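Local coordinates for outer membrane protein OMP121 (Bacteroides thetaiotaomicron, PDB 5FQ8) that probably imports nutrients across the bacterial outer membrane as a TonB-dependent receptor, a calcium-binding beta-barrel filled by a plug domain, at residues S58-S63 with N131-D136; I177-G182 with N257-N262; V272-I277 with D291-S296; Y314-N319 with E380-Y385. One frame throughout, in Å; residues are numbered along the deposited sequence.

Contact 1. Residues S58-S63 with N131-D136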
loop_
_atom_site.group_PDB
_atom_site.type_symbol
_atom_site.label_atom_id
_atom_site.label_comp_id
_atom_site.label_asym_id
_atom_site.label_seq_id
_atom_site.Cartn_x
_atom_site.Cartn_y
_atom_site.Cartn_z
ATOM N N SER B 58 8.441 -29.773 17.404
ATOM C CA SER B 58 9.180 -28.542 17.134
ATOM C C SER B 58 9.091 -27.552 18.272
ATOM O O SER B 58 9.830 -26.569 18.284
ATOM C CB SER B 58 8.642 -27.872 15.885
ATOM O OG SER B 58 7.486 -27.141 16.213
ATOM N N ASP B 59 8.243 -27.820 19.233
ATOM C CA ASP B 59 7.747 -26.840 20.171
ATOM C C ASP B 59 8.002 -27.343 21.582
ATOM O O ASP B 59 7.904 -28.541 21.847
ATOM C CB ASP B 59 6.266 -26.623 19.876
ATOM C CG ASP B 59 5.547 -26.019 21.006
ATOM O OD1 ASP B 59 5.948 -24.940 21.456
ATOM O OD2 ASP B 59 4.571 -26.627 21.452
ATOM N N VAL B 60 8.366 -26.434 22.478
ATOM C CA VAL B 60 8.673 -26.845 23.837
ATOM C C VAL B 60 7.429 -27.205 24.631
ATOM O O VAL B 60 7.534 -27.967 25.592
ATOM C CB VAL B 60 9.477 -25.727 24.524
ATOM C CG1 VAL B 60 8.888 -25.334 25.840
ATOM C CG2 VAL B 60 10.860 -26.194 24.742
ATOM N N MET B 61 6.255 -26.728 24.219
ATOM C CA MET B 61 5.048 -26.798 25.027
ATOM C C MET B 61 4.059 -27.864 24.605
ATOM O O MET B 61 3.325 -28.357 25.451
ATOM C CB MET B 61 4.335 -25.456 24.996
ATOM C CG MET B 61 5.057 -24.423 25.746
ATOM S SD MET B 61 5.030 -24.903 27.433
ATOM C CE MET B 61 6.339 -23.964 28.088
ATOM N N SER B 62 3.979 -28.209 23.324
ATOM C CA SER B 62 2.849 -29.009 22.876
ATOM C C SER B 62 2.956 -30.456 23.319
ATOM O O SER B 62 1.945 -31.168 23.337
ATOM C CB SER B 62 2.710 -28.922 21.359
ATOM O OG SER B 62 3.757 -29.574 20.682
ATOM N N SER B 63 4.158 -30.897 23.685
ATOM C CA SER B 63 4.321 -32.238 24.212
ATOM C C SER B 63 3.652 -32.387 25.569
ATOM O O SER B 63 3.180 -33.476 25.907
ATOM C CB SER B 63 5.807 -32.577 24.305
ATOM O OG SER B 63 6.481 -31.651 25.133
ATOM N N ASN B 131 7.239 -20.651 20.719
ATOM C CA ASN B 131 7.585 -21.686 19.765
ATOM C C ASN B 131 9.003 -21.573 19.233
ATOM O O ASN B 131 9.407 -22.426 18.442
ATOM C CB ASN B 131 6.630 -21.641 18.594
ATOM C CG ASN B 131 5.384 -22.348 18.867
ATOM O OD1 ASN B 131 5.016 -22.525 20.008
ATOM N ND2 ASN B 131 4.715 -22.790 17.819
ATOM N N ALA B 132 9.753 -20.544 19.618
ATOM C CA ALA B 132 11.067 -20.339 19.040
ATOM C C ALA B 132 12.141 -21.054 19.819
ATOM O O ALA B 132 13.177 -21.410 19.255
ATOM C CB ALA B 132 11.402 -18.854 18.982
ATOM N N ILE B 133 11.927 -21.243 21.116
ATOM C CA ILE B 133 12.914 -21.922 21.926
ATOM C C ILE B 133 13.101 -23.326 21.392
ATOM O O ILE B 133 12.161 -23.943 20.881
ATOM C CB ILE B 133 12.483 -21.895 23.401
ATOM C CG1 ILE B 133 13.514 -22.567 24.275
ATOM C CG2 ILE B 133 11.202 -22.601 23.591
ATOM C CD1 ILE B 133 13.299 -22.266 25.696
ATOM N N ASN B 134 14.342 -23.797 21.424
ATOM C CA ASN B 134 14.676 -25.129 20.954
ATOM C C ASN B 134 14.574 -26.097 22.121
ATOM O O ASN B 134 15.350 -25.977 23.078
ATOM C CB ASN B 134 16.076 -25.142 20.378
ATOM C CG ASN B 134 16.617 -26.540 20.167
ATOM O OD1 ASN B 134 15.882 -27.523 20.098
ATOM N ND2 ASN B 134 17.921 -26.626 20.033
ATOM N N PRO B 135 13.675 -27.074 22.079
ATOM C CA PRO B 135 13.515 -27.970 23.230
ATOM C C PRO B 135 14.776 -28.697 23.628
ATOM O O PRO B 135 14.984 -28.924 24.826
ATOM C CB PRO B 135 12.432 -28.943 22.755
ATOM C CG PRO B 135 12.440 -28.844 21.273
ATOM C CD PRO B 135 12.823 -27.463 20.949
ATOM N N ASP B 136 15.647 -29.034 22.675
ATOM C CA ASP B 136 16.887 -29.718 23.020
ATOM C C ASP B 136 17.758 -28.916 23.976
ATOM O O ASP B 136 18.658 -29.486 24.592
ATOM C CB ASP B 136 17.682 -30.045 21.760
ATOM C CG ASP B 136 17.131 -31.229 21.018
ATOM O OD1 ASP B 136 16.481 -32.083 21.648
ATOM O OD2 ASP B 136 17.355 -31.311 19.797
HETATM O O HOH W 1 9.443 -24.484 21.467
#

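Contact 2. Residues I177-G182 with N257-N262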
loop_
_atom_site.group_PDB
_atom_site.type_symbol
_atom_site.label_atom_id
_atom_site.label_comp_id
_atom_site.label_asym_id
_atom_site.label_seq_id
_atom_site.Cartn_x
_atom_site.Cartn_y
_atom_site.Cartn_z
ATOM N N ILE B 177 29.696 -33.163 22.227
ATOM C CA ILE B 177 28.858 -32.901 21.067
ATOM C C ILE B 177 27.697 -33.872 21.100
ATOM O O ILE B 177 27.906 -35.085 21.073
ATOM C CB ILE B 177 29.634 -33.051 19.753
ATOM C CG1 ILE B 177 30.816 -32.096 19.694
ATOM C CG2 ILE B 177 28.716 -32.820 18.578
ATOM C CD1 ILE B 177 31.681 -32.314 18.486
ATOM N N GLU B 178 26.481 -33.346 21.128
ATOM C CA GLU B 178 25.261 -34.137 21.035
ATOM C C GLU B 178 24.504 -33.773 19.771
ATOM O O GLU B 178 24.192 -32.606 19.555
ATOM C CB GLU B 178 24.376 -33.903 22.247
ATOM C CG GLU B 178 23.084 -34.672 22.213
ATOM C CD GLU B 178 22.215 -34.354 23.386
ATOM O OE1 GLU B 178 22.728 -33.741 24.341
ATOM O OE2 GLU B 178 21.020 -34.708 23.349
ATOM N N TYR B 179 24.213 -34.763 18.947
ATOM C CA TYR B 179 23.429 -34.584 17.735
ATOM C C TYR B 179 22.087 -35.283 17.873
ATOM O O TYR B 179 22.017 -36.385 18.403
ATOM C CB TYR B 179 24.161 -35.129 16.538
ATOM C CG TYR B 179 23.334 -35.250 15.284
ATOM C CD1 TYR B 179 22.907 -34.127 14.600
ATOM C CD2 TYR B 179 23.018 -36.488 14.760
ATOM C CE1 TYR B 179 22.173 -34.234 13.446
ATOM C CE2 TYR B 179 22.294 -36.608 13.604
ATOM C CZ TYR B 179 21.870 -35.478 12.950
ATOM O OH TYR B 179 21.136 -35.596 11.793
ATOM N N ASN B 180 21.021 -34.629 17.417
ATOM C CA ASN B 180 19.712 -35.254 17.278
ATOM C C ASN B 180 19.252 -35.066 15.844
ATOM O O ASN B 180 19.186 -33.935 15.359
ATOM C CB ASN B 180 18.691 -34.654 18.241
ATOM C CG ASN B 180 18.968 -35.006 19.673
ATOM O OD1 ASN B 180 18.535 -36.041 20.159
ATOM N ND2 ASN B 180 19.688 -34.143 20.365
ATOM N N GLY B 181 18.945 -36.161 15.171
ATOM C CA GLY B 181 18.494 -36.101 13.801
ATOM C C GLY B 181 17.163 -36.798 13.669
ATOM O O GLY B 181 17.021 -37.942 14.081
ATOM N N GLY B 182 16.164 -36.121 13.112
ATOM C CA GLY B 182 14.812 -36.621 13.139
ATOM C C GLY B 182 14.165 -36.583 11.772
ATOM O O GLY B 182 14.579 -35.860 10.877
ATOM N N ASN B 257 17.319 -31.405 12.266
ATOM C CA ASN B 257 18.730 -31.596 12.582
ATOM C C ASN B 257 19.057 -30.693 13.757
ATOM O O ASN B 257 18.830 -29.484 13.684
ATOM C CB ASN B 257 19.633 -31.258 11.390
ATOM C CG ASN B 257 19.545 -32.270 10.275
ATOM O OD1 ASN B 257 20.104 -33.338 10.359
ATOM N ND2 ASN B 257 18.852 -31.925 9.220
ATOM N N SER B 258 19.589 -31.263 14.830
ATOM C CA SER B 258 19.956 -30.487 16.005
ATOM C C SER B 258 21.344 -30.880 16.482
ATOM O O SER B 258 21.645 -32.067 16.591
ATOM C CB SER B 258 18.952 -30.684 17.119
ATOM O OG SER B 258 19.408 -30.059 18.297
ATOM N N LEU B 259 22.171 -29.881 16.789
ATOM C CA LEU B 259 23.535 -30.076 17.256
ATOM C C LEU B 259 23.763 -29.270 18.528
ATOM O O LEU B 259 23.108 -28.260 18.755
ATOM C CB LEU B 259 24.523 -29.648 16.185
ATOM C CG LEU B 259 25.780 -30.450 15.898
ATOM C CD1 LEU B 259 25.397 -31.759 15.305
ATOM C CD2 LEU B 259 26.618 -29.688 14.922
ATOM N N SER B 260 24.706 -29.703 19.358
ATOM C CA SER B 260 25.071 -28.895 20.514
ATOM C C SER B 260 26.519 -29.161 20.901
ATOM O O SER B 260 27.038 -30.249 20.672
ATOM C CB SER B 260 24.136 -29.158 21.687
ATOM O OG SER B 260 24.545 -30.289 22.405
ATOM N N PHE B 261 27.168 -28.145 21.474
ATOM C CA PHE B 261 28.578 -28.192 21.858
ATOM C C PHE B 261 28.727 -27.678 23.281
ATOM O O PHE B 261 28.202 -26.619 23.617
ATOM C CB PHE B 261 29.461 -27.357 20.927
ATOM C CG PHE B 261 29.495 -27.837 19.510
ATOM C CD1 PHE B 261 28.515 -27.455 18.620
ATOM C CD2 PHE B 261 30.527 -28.636 19.058
ATOM C CE1 PHE B 261 28.541 -27.876 17.313
ATOM C CE2 PHE B 261 30.562 -29.060 17.748
ATOM C CZ PHE B 261 29.562 -28.675 16.870
ATOM N N ASN B 262 29.491 -28.395 24.091
ATOM C CA ASN B 262 29.412 -28.298 25.538
ATOM C C ASN B 262 30.792 -28.499 26.150
ATOM O O ASN B 262 31.658 -29.164 25.571
ATOM C CB ASN B 262 28.418 -29.348 26.048
ATOM C CG ASN B 262 28.288 -29.386 27.553
ATOM O OD1 ASN B 262 28.893 -28.612 28.276
ATOM N ND2 ASN B 262 27.472 -30.302 28.030
#

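Contact 3. Residues V272-I277 with D291-S296. With KR0 (3-decanoyloxypropyl decanoate), chain Q.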
loop_
_atom_site.group_PDB
_atom_site.type_symbol
_atom_site.label_atom_id
_atom_site.label_comp_id
_atom_site.label_asym_id
_atom_site.label_seq_id
_atom_site.Cartn_x
_atom_site.Cartn_y
_atom_site.Cartn_z
ATOM N N VAL B 272 26.758 -24.163 23.206
ATOM C CA VAL B 272 26.451 -23.598 21.893
ATOM C C VAL B 272 25.677 -24.634 21.097
ATOM O O VAL B 272 26.128 -25.773 20.961
ATOM C CB VAL B 272 27.719 -23.180 21.126
ATOM C CG1 VAL B 272 27.370 -22.822 19.705
ATOM C CG2 VAL B 272 28.387 -22.019 21.793
ATOM N N SER B 273 24.528 -24.241 20.554
ATOM C CA SER B 273 23.601 -25.174 19.927
ATOM C C SER B 273 23.035 -24.601 18.637
ATOM O O SER B 273 23.107 -23.401 18.377
ATOM C CB SER B 273 22.447 -25.496 20.857
ATOM O OG SER B 273 21.758 -24.307 21.164
ATOM N N PHE B 274 22.433 -25.483 17.848
ATOM C CA PHE B 274 21.825 -25.143 16.574
ATOM C C PHE B 274 20.702 -26.124 16.307
ATOM O O PHE B 274 20.858 -27.318 16.541
ATOM C CB PHE B 274 22.845 -25.206 15.443
ATOM C CG PHE B 274 22.237 -25.263 14.068
ATOM C CD1 PHE B 274 21.882 -24.096 13.411
ATOM C CD2 PHE B 274 22.041 -26.465 13.420
ATOM C CE1 PHE B 274 21.344 -24.126 12.152
ATOM C CE2 PHE B 274 21.496 -26.494 12.155
ATOM C CZ PHE B 274 21.146 -25.323 11.524
ATOM N N SER B 275 19.581 -25.631 15.806
ATOM C CA SER B 275 18.467 -26.500 15.473
ATOM C C SER B 275 17.903 -26.118 14.123
ATOM O O SER B 275 17.920 -24.949 13.745
ATOM C CB SER B 275 17.380 -26.420 16.526
ATOM O OG SER B 275 16.996 -25.082 16.700
ATOM N N GLN B 276 17.411 -27.116 13.401
ATOM C CA GLN B 276 16.872 -26.923 12.068
ATOM C C GLN B 276 15.661 -27.815 11.906
ATOM O O GLN B 276 15.687 -28.979 12.290
ATOM C CB GLN B 276 17.914 -27.242 11.004
ATOM C CG GLN B 276 17.447 -27.083 9.591
ATOM C CD GLN B 276 16.786 -28.315 9.067
ATOM O OE1 GLN B 276 16.796 -29.341 9.713
ATOM N NE2 GLN B 276 16.193 -28.218 7.896
ATOM N N ILE B 277 14.603 -27.257 11.332
ATOM C CA ILE B 277 13.322 -27.932 11.150
ATOM C C ILE B 277 12.731 -27.470 9.832
ATOM O O ILE B 277 12.763 -26.281 9.518
ATOM C CB ILE B 277 12.363 -27.632 12.319
ATOM C CG1 ILE B 277 12.935 -28.158 13.619
ATOM C CG2 ILE B 277 11.021 -28.241 12.080
ATOM C CD1 ILE B 277 12.046 -27.953 14.774
ATOM N N ASP B 291 9.820 -23.566 8.309
ATOM C CA ASP B 291 11.241 -23.760 8.486
ATOM C C ASP B 291 11.625 -23.051 9.767
ATOM O O ASP B 291 11.359 -21.863 9.914
ATOM C CB ASP B 291 12.015 -23.206 7.297
ATOM C CG ASP B 291 11.644 -23.875 6.016
ATOM O OD1 ASP B 291 11.388 -25.087 6.049
ATOM O OD2 ASP B 291 11.601 -23.202 4.966
ATOM N N LYS B 292 12.190 -23.783 10.711
ATOM C CA LYS B 292 12.701 -23.188 11.930
ATOM C C LYS B 292 14.211 -23.349 11.937
ATOM O O LYS B 292 14.722 -24.402 11.557
ATOM C CB LYS B 292 12.058 -23.831 13.143
ATOM C CG LYS B 292 12.445 -23.228 14.458
ATOM C CD LYS B 292 11.957 -24.066 15.602
ATOM C CE LYS B 292 12.207 -23.377 16.905
ATOM N NZ LYS B 292 11.799 -24.190 18.055
ATOM N N TYR B 293 14.919 -22.280 12.295
ATOM C CA TYR B 293 16.360 -22.302 12.533
ATOM C C TYR B 293 16.633 -21.532 13.811
ATOM O O TYR B 293 16.136 -20.421 13.978
ATOM C CB TYR B 293 17.162 -21.663 11.401
ATOM C CG TYR B 293 17.196 -22.367 10.066
ATOM C CD1 TYR B 293 16.245 -22.103 9.106
ATOM C CD2 TYR B 293 18.213 -23.245 9.742
ATOM C CE1 TYR B 293 16.274 -22.716 7.879
ATOM C CE2 TYR B 293 18.250 -23.864 8.515
ATOM C CZ TYR B 293 17.274 -23.594 7.587
ATOM O OH TYR B 293 17.284 -24.198 6.355
ATOM N N THR B 294 17.422 -22.100 14.704
ATOM C CA THR B 294 17.876 -21.380 15.882
ATOM C C THR B 294 19.378 -21.527 16.032
ATOM O O THR B 294 19.978 -22.456 15.502
ATOM C CB THR B 294 17.213 -21.887 17.156
ATOM O OG1 THR B 294 17.670 -23.221 17.441
ATOM C CG2 THR B 294 15.721 -21.890 16.985
ATOM N N PHE B 295 19.975 -20.583 16.753
ATOM C CA PHE B 295 21.367 -20.648 17.152
ATOM C C PHE B 295 21.472 -20.048 18.537
ATOM O O PHE B 295 20.839 -19.037 18.809
ATOM C CB PHE B 295 22.277 -19.904 16.181
ATOM C CG PHE B 295 23.733 -20.030 16.512
ATOM C CD1 PHE B 295 24.457 -21.120 16.069
ATOM C CD2 PHE B 295 24.369 -19.076 17.289
ATOM C CE1 PHE B 295 25.773 -21.252 16.380
ATOM C CE2 PHE B 295 25.687 -19.203 17.601
ATOM C CZ PHE B 295 26.395 -20.293 17.145
ATOM N N SER B 296 22.242 -20.679 19.417
ATOM C CA SER B 296 22.389 -20.201 20.786
ATOM C C SER B 296 23.831 -20.333 21.245
ATOM O O SER B 296 24.577 -21.181 20.766
ATOM C CB SER B 296 21.482 -20.960 21.742
ATOM O OG SER B 296 21.713 -20.546 23.074
HETATM C C1 KR0 Q . 25.359 -20.432 0.151
HETATM O O1 KR0 Q . 25.421 -21.565 1.009
HETATM C C2 KR0 Q . 25.198 -19.258 1.098
HETATM C C3 KR0 Q . 23.921 -19.374 1.911
HETATM C C4 KR0 Q . 21.812 -23.434 6.271
HETATM O O4 KR0 Q . 24.027 -20.192 3.070
HETATM C C5 KR0 Q . 22.789 -20.769 3.574
HETATM C C6 KR0 Q . 23.125 -24.139 6.654
HETATM C C7 KR0 Q . 26.317 -22.690 0.813
HETATM C C8 KR0 Q . 23.136 -24.542 8.134
HETATM O O8 KR0 Q . 21.796 -20.663 2.885
HETATM C C9 KR0 Q . 24.408 -25.222 8.650
HETATM O O9 KR0 Q . 27.504 -22.472 0.661
HETATM C C10 KR0 Q . 22.712 -21.468 4.914
HETATM C C11 KR0 Q . 21.824 -22.718 4.910
HETATM C C12 KR0 Q . 25.782 -24.106 0.814
HETATM C C13 KR0 Q . 25.567 -24.616 2.236
HETATM C C14 KR0 Q . 24.281 -25.532 10.145
HETATM C C15 KR0 Q . 25.604 -25.752 10.870
HETATM C C16 KR0 Q . 25.580 -25.122 12.246
HETATM C C17 KR0 Q . 26.857 -25.093 2.890
HETATM C C18 KR0 Q . 26.866 -24.765 4.380
HETATM C C19 KR0 Q . 26.642 -25.991 5.262
HETATM C C20 KR0 Q . 27.947 -26.504 5.876
HETATM C C21 KR0 Q . 27.722 -27.435 7.068
HETATM C C22 KR0 Q . 29.044 -27.931 7.654
HETATM C C23 KR0 Q . 28.895 -28.789 8.899
HETATM O O HOH W 2 14.421 -25.725 17.488
#

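Contact 4. Residues Y314-N319 with E380-Y385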
loop_
_atom_site.group_PDB
_atom_site.type_symbol
_atom_site.label_atom_id
_atom_site.label_comp_id
_atom_site.label_asym_id
_atom_site.label_seq_id
_atom_site.Cartn_x
_atom_site.Cartn_y
_atom_site.Cartn_z
ATOM N N TYR B 314 19.433 -16.440 18.430
ATOM C CA TYR B 314 18.831 -15.961 17.198
ATOM C C TYR B 314 17.853 -17.012 16.720
ATOM O O TYR B 314 18.129 -18.209 16.815
ATOM C CB TYR B 314 19.897 -15.681 16.136
ATOM C CG TYR B 314 19.425 -15.557 14.704
ATOM C CD1 TYR B 314 19.060 -14.337 14.180
ATOM C CD2 TYR B 314 19.396 -16.652 13.862
ATOM C CE1 TYR B 314 18.647 -14.218 12.870
ATOM C CE2 TYR B 314 18.991 -16.535 12.547
ATOM C CZ TYR B 314 18.620 -15.317 12.062
ATOM O OH TYR B 314 18.210 -15.190 10.767
ATOM N N ALA B 315 16.701 -16.564 16.236
ATOM C CA ALA B 315 15.653 -17.452 15.756
ATOM C C ALA B 315 15.175 -16.979 14.398
ATOM O O ALA B 315 14.942 -15.787 14.198
ATOM C CB ALA B 315 14.492 -17.512 16.738
ATOM N N TYR B 316 15.046 -17.915 13.471
ATOM C CA TYR B 316 14.472 -17.674 12.164
ATOM C C TYR B 316 13.231 -18.526 11.988
ATOM O O TYR B 316 13.149 -19.628 12.522
ATOM C CB TYR B 316 15.449 -18.009 11.075
ATOM C CG TYR B 316 14.883 -17.914 9.694
ATOM C CD1 TYR B 316 14.905 -16.709 9.000
ATOM C CD2 TYR B 316 14.342 -19.017 9.070
ATOM C CE1 TYR B 316 14.396 -16.611 7.735
ATOM C CE2 TYR B 316 13.826 -18.928 7.802
ATOM C CZ TYR B 316 13.855 -17.721 7.139
ATOM O OH TYR B 316 13.343 -17.636 5.873
ATOM N N GLN B 317 12.265 -18.022 11.226
ATOM C CA GLN B 317 11.189 -18.890 10.783
ATOM C C GLN B 317 10.672 -18.422 9.441
ATOM O O GLN B 317 10.670 -17.233 9.149
ATOM C CB GLN B 317 10.055 -18.959 11.802
ATOM C CG GLN B 317 9.203 -17.746 11.936
ATOM C CD GLN B 317 8.213 -17.904 13.058
ATOM O OE1 GLN B 317 8.558 -17.772 14.227
ATOM N NE2 GLN B 317 6.977 -18.205 12.711
ATOM N N LYS B 318 10.269 -19.372 8.611
ATOM C CA LYS B 318 9.504 -19.068 7.414
ATOM C C LYS B 318 8.253 -19.922 7.424
ATOM O O LYS B 318 8.318 -21.124 7.172
ATOM C CB LYS B 318 10.303 -19.305 6.141
ATOM C CG LYS B 318 9.899 -18.364 5.022
ATOM C CD LYS B 318 10.416 -18.794 3.683
ATOM C CE LYS B 318 9.381 -19.615 2.974
ATOM N NZ LYS B 318 9.919 -20.278 1.764
ATOM N N ASN B 319 7.122 -19.300 7.693
ATOM C CA ASN B 319 5.829 -19.950 7.600
ATOM C C ASN B 319 5.179 -19.674 6.257
ATOM O O ASN B 319 5.255 -18.565 5.734
ATOM C CB ASN B 319 4.897 -19.460 8.703
ATOM C CG ASN B 319 5.492 -19.603 10.074
ATOM O OD1 ASN B 319 6.514 -19.019 10.381
ATOM N ND2 ASN B 319 4.834 -20.364 10.917
ATOM N N GLU B 380 7.984 -14.494 7.078
ATOM C CA GLU B 380 9.380 -14.686 7.429
ATOM C C GLU B 380 9.689 -13.811 8.628
ATOM O O GLU B 380 9.261 -12.661 8.685
ATOM C CB GLU B 380 10.305 -14.349 6.269
ATOM C CG GLU B 380 11.760 -14.528 6.630
ATOM C CD GLU B 380 12.726 -14.191 5.533
ATOM O OE1 GLU B 380 12.732 -14.874 4.498
ATOM O OE2 GLU B 380 13.496 -13.241 5.723
ATOM N N SER B 381 10.406 -14.357 9.595
ATOM C CA SER B 381 10.663 -13.644 10.836
ATOM C C SER B 381 12.111 -13.828 11.255
ATOM O O SER B 381 12.682 -14.901 11.069
ATOM C CB SER B 381 9.722 -14.136 11.927
ATOM O OG SER B 381 10.164 -13.743 13.202
ATOM N N GLU B 382 12.705 -12.782 11.806
ATOM C CA GLU B 382 14.046 -12.843 12.362
ATOM C C GLU B 382 13.993 -12.295 13.773
ATOM O O GLU B 382 13.307 -11.314 14.021
ATOM C CB GLU B 382 15.025 -12.050 11.513
ATOM C CG GLU B 382 15.811 -12.898 10.526
ATOM C CD GLU B 382 16.536 -12.089 9.479
ATOM O OE1 GLU B 382 15.867 -11.392 8.685
ATOM O OE2 GLU B 382 17.781 -12.157 9.457
ATOM N N ARG B 383 14.686 -12.940 14.705
ATOM C CA ARG B 383 14.506 -12.613 16.113
ATOM C C ARG B 383 15.795 -12.808 16.879
ATOM O O ARG B 383 16.421 -13.858 16.769
ATOM C CB ARG B 383 13.413 -13.479 16.745
ATOM C CG ARG B 383 13.274 -13.284 18.236
ATOM C CD ARG B 383 12.084 -14.037 18.773
ATOM N NE ARG B 383 11.908 -13.829 20.201
ATOM C CZ ARG B 383 11.050 -14.515 20.927
ATOM N NH1 ARG B 383 10.308 -15.432 20.343
ATOM N NH2 ARG B 383 10.938 -14.296 22.225
ATOM N N PHE B 384 16.160 -11.823 17.687
ATOM C CA PHE B 384 17.322 -11.916 18.554
ATOM C C PHE B 384 16.907 -11.635 19.989
ATOM O O PHE B 384 16.243 -10.635 20.259
ATOM C CB PHE B 384 18.414 -10.938 18.109
ATOM C CG PHE B 384 19.462 -10.719 19.140
ATOM C CD1 PHE B 384 20.475 -11.637 19.313
ATOM C CD2 PHE B 384 19.420 -9.619 19.965
ATOM C CE1 PHE B 384 21.440 -11.453 20.277
ATOM C CE2 PHE B 384 20.376 -9.431 20.940
ATOM C CZ PHE B 384 21.390 -10.351 21.101
ATOM N N TYR B 385 17.294 -12.511 20.908
ATOM C CA TYR B 385 17.043 -12.247 22.314
ATOM C C TYR B 385 18.225 -12.735 23.125
ATOM O O TYR B 385 19.017 -13.547 22.658
ATOM C CB TYR B 385 15.737 -12.884 22.795
ATOM C CG TYR B 385 15.667 -14.380 22.711
ATOM C CD1 TYR B 385 15.378 -15.017 21.522
ATOM C CD2 TYR B 385 15.853 -15.157 23.838
ATOM C CE1 TYR B 385 15.303 -16.387 21.458
ATOM C CE2 TYR B 385 15.783 -16.516 23.783
ATOM C CZ TYR B 385 15.507 -17.133 22.594
ATOM O OH TYR B 385 15.431 -18.502 22.532
HETATM O O HOH W 3 12.236 -15.433 14.451
#

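Contact 1. Residues S58-S63 with N131-D136
Two loops of the plug domain, the N-terminal domain that fills the barrel of a TonB-dependent receptor, meet here along a short apolar seam. The tight part is built on V60. Its CB meets I133 CG2 at 3.7 Å, while its CG2 reaches P135 CB at 3.7 Å, the valine and proline passing alongside one another, headed opposite ways. I133 and V60 also rest on I164 of strand 161-166, so the seam is buried within the plug. A looser, polar side lies next to it, where a water spans the loops. It accepts from V60 N and donates to I133 O at 2.8 Å. Beyond it D59 OD1 and N131 OD1 stand 3.0 Å apart as two acceptors, the carboxylate and amide planes 42° apart; N131 OD1 has its donor in N84 ND2, and D59 OD1 takes a weak bond from M61 N. The carbonyls of S58, N131 and I133 all turn to K292 NZ of the barrel wall, a lysine shared by both loops. At the far end of the second loop an Asx turn is closed by D136 N, which approaches N134 OD1 at 3.0 Å from above the amide plane.

Contact 2. Residues I177-G182 with N257-N262
This is an antiparallel pairing of neighbouring barrel strands, 177-188 with 252-264, beside the seam where 177-188 also pairs with 973-983 to close the wall. The backbone ladder is firmest at N180 and S258, where N180 N donates to S258 O at 2.8 Å and S258 N returns a bond to N180 O. I177, Y179, L259 and F261 line one face; I177 CD1 lies 3.5 Å from F261 CE2, and both residues pack against a second copy of the protein. Y179, its CG anti to the backbone N, runs alongside N257 with ring and amide 23° apart, and its hydroxyl donates to N257 OD1 at 2.9 Å in the carbonyl plane. An alanine at Y179 removes hydroxyl and ring, and would probably leave N257 less firmly held and L259 CD1, 3.5 Å from Y179 CD1, less packed. The other face is polar, and S258 OG bonds to D136 OD2 of the plug. The pair offers a largely apolar surface with one internal tyrosine-amide bond, and a hydrophilic surface toward the plug.

Contact 3. Residues V272-I277 with D291-S296
F274, on the beta hairpin of strands 268-280 and 289-303, shows how a barrel wall meets lipid. Its CB stands 4.0 Å from T294 O, and CG, anti to the backbone N, comes under the lipid-like KR0 at 3.8 Å from C16. Along one side CD1 nears T294 O; CD2 and CE1 lie beneath the acyl chain, and CE2 meets KR0 C14 at 3.6 Å. At the tip CZ has C14 over the ring face at 3.4 Å and touches Y293 CD2 at 4.0 Å, pointing at the edge of the tyrosine ring. Three hydrogen-bonded pairs join the strands, including T294 N to S275 O at 3.0 Å. On the opposite face K292 extends past I277, its CB 3.9 Å from I277 CB, and its ammonium end points to the plug and a water bound by S275 OG. The chemistry is two-sided: F274 under an acyl chain, consistent with lipid outside, F295 and V272 on F388 of the second subunit, and inside mostly hydroxyls and an ammonium group, I277 among them.

Contact 4. Residues Y314-N319 with E380-Y385
R383 is salt-bridged from NH2 to D407 on the next strand of the wall, while its NH1 donates to the carbonyl of G129 in the plug. The chain is extended from CG to NE, which takes the guanidinium away from strand 306-320 toward the barrel interior. The backbone bonds of the antiparallel pair follow: A315 N donates to R383 O at 2.8 Å, and Q317 N and S381 N exchange bonds with S381 O and Q317 O. A water donates to A315 O at 2.7 Å and is hydrogen-bonded to S381 OG. On the other face two tyrosine rings slant across two glutamate chains, the Y314 ring almost perpendicular to the E382 carboxylate (89°). Y316 OH donates to E380 OE1 at 3.1 Å, arriving from above the carboxylate plane, and Y314 OH makes a weak bond to E382 OE2, which also accepts from T408 OG1 of the second subunit. Both carboxylates are salt-bridged to R453 of that subunit. Packing completes the pair: E380 CG lies 3.5 Å from Y316 CE1, and Q317 CG meets S381 CB at 3.6 Å. A leucine in place of Y316 takes away the hydroxyl donor and would probably leave the E380 carboxylate less firmly held, with looser packing on its CG. Tyrosine hydroxyls and a partner arginine thus share two acidic groups at the subunit interface, which would probably keep both ionised.

The four contacts come in series along the chain, from plug to wall. Contact 1 belongs to the plug; contacts 2, 3 and 4 lie in successive parts of the barrel wall, on strands 177-188 through 376-394. Contacts 2 and 3 have centres 10 Å apart and are joined through the neighbouring strands 252-264 and 268-280; contacts 3 and 4, also 10 Å apart, are joined through 289-303 and 306-320. Contacts 2 and 4 are 20 Å apart and do not touch. Contact 1 touches all three, its centre 11 Å from that of contact 3. The wall here is therefore continuous, with the plug bonded to its inside and the second subunit touching all three wall contacts.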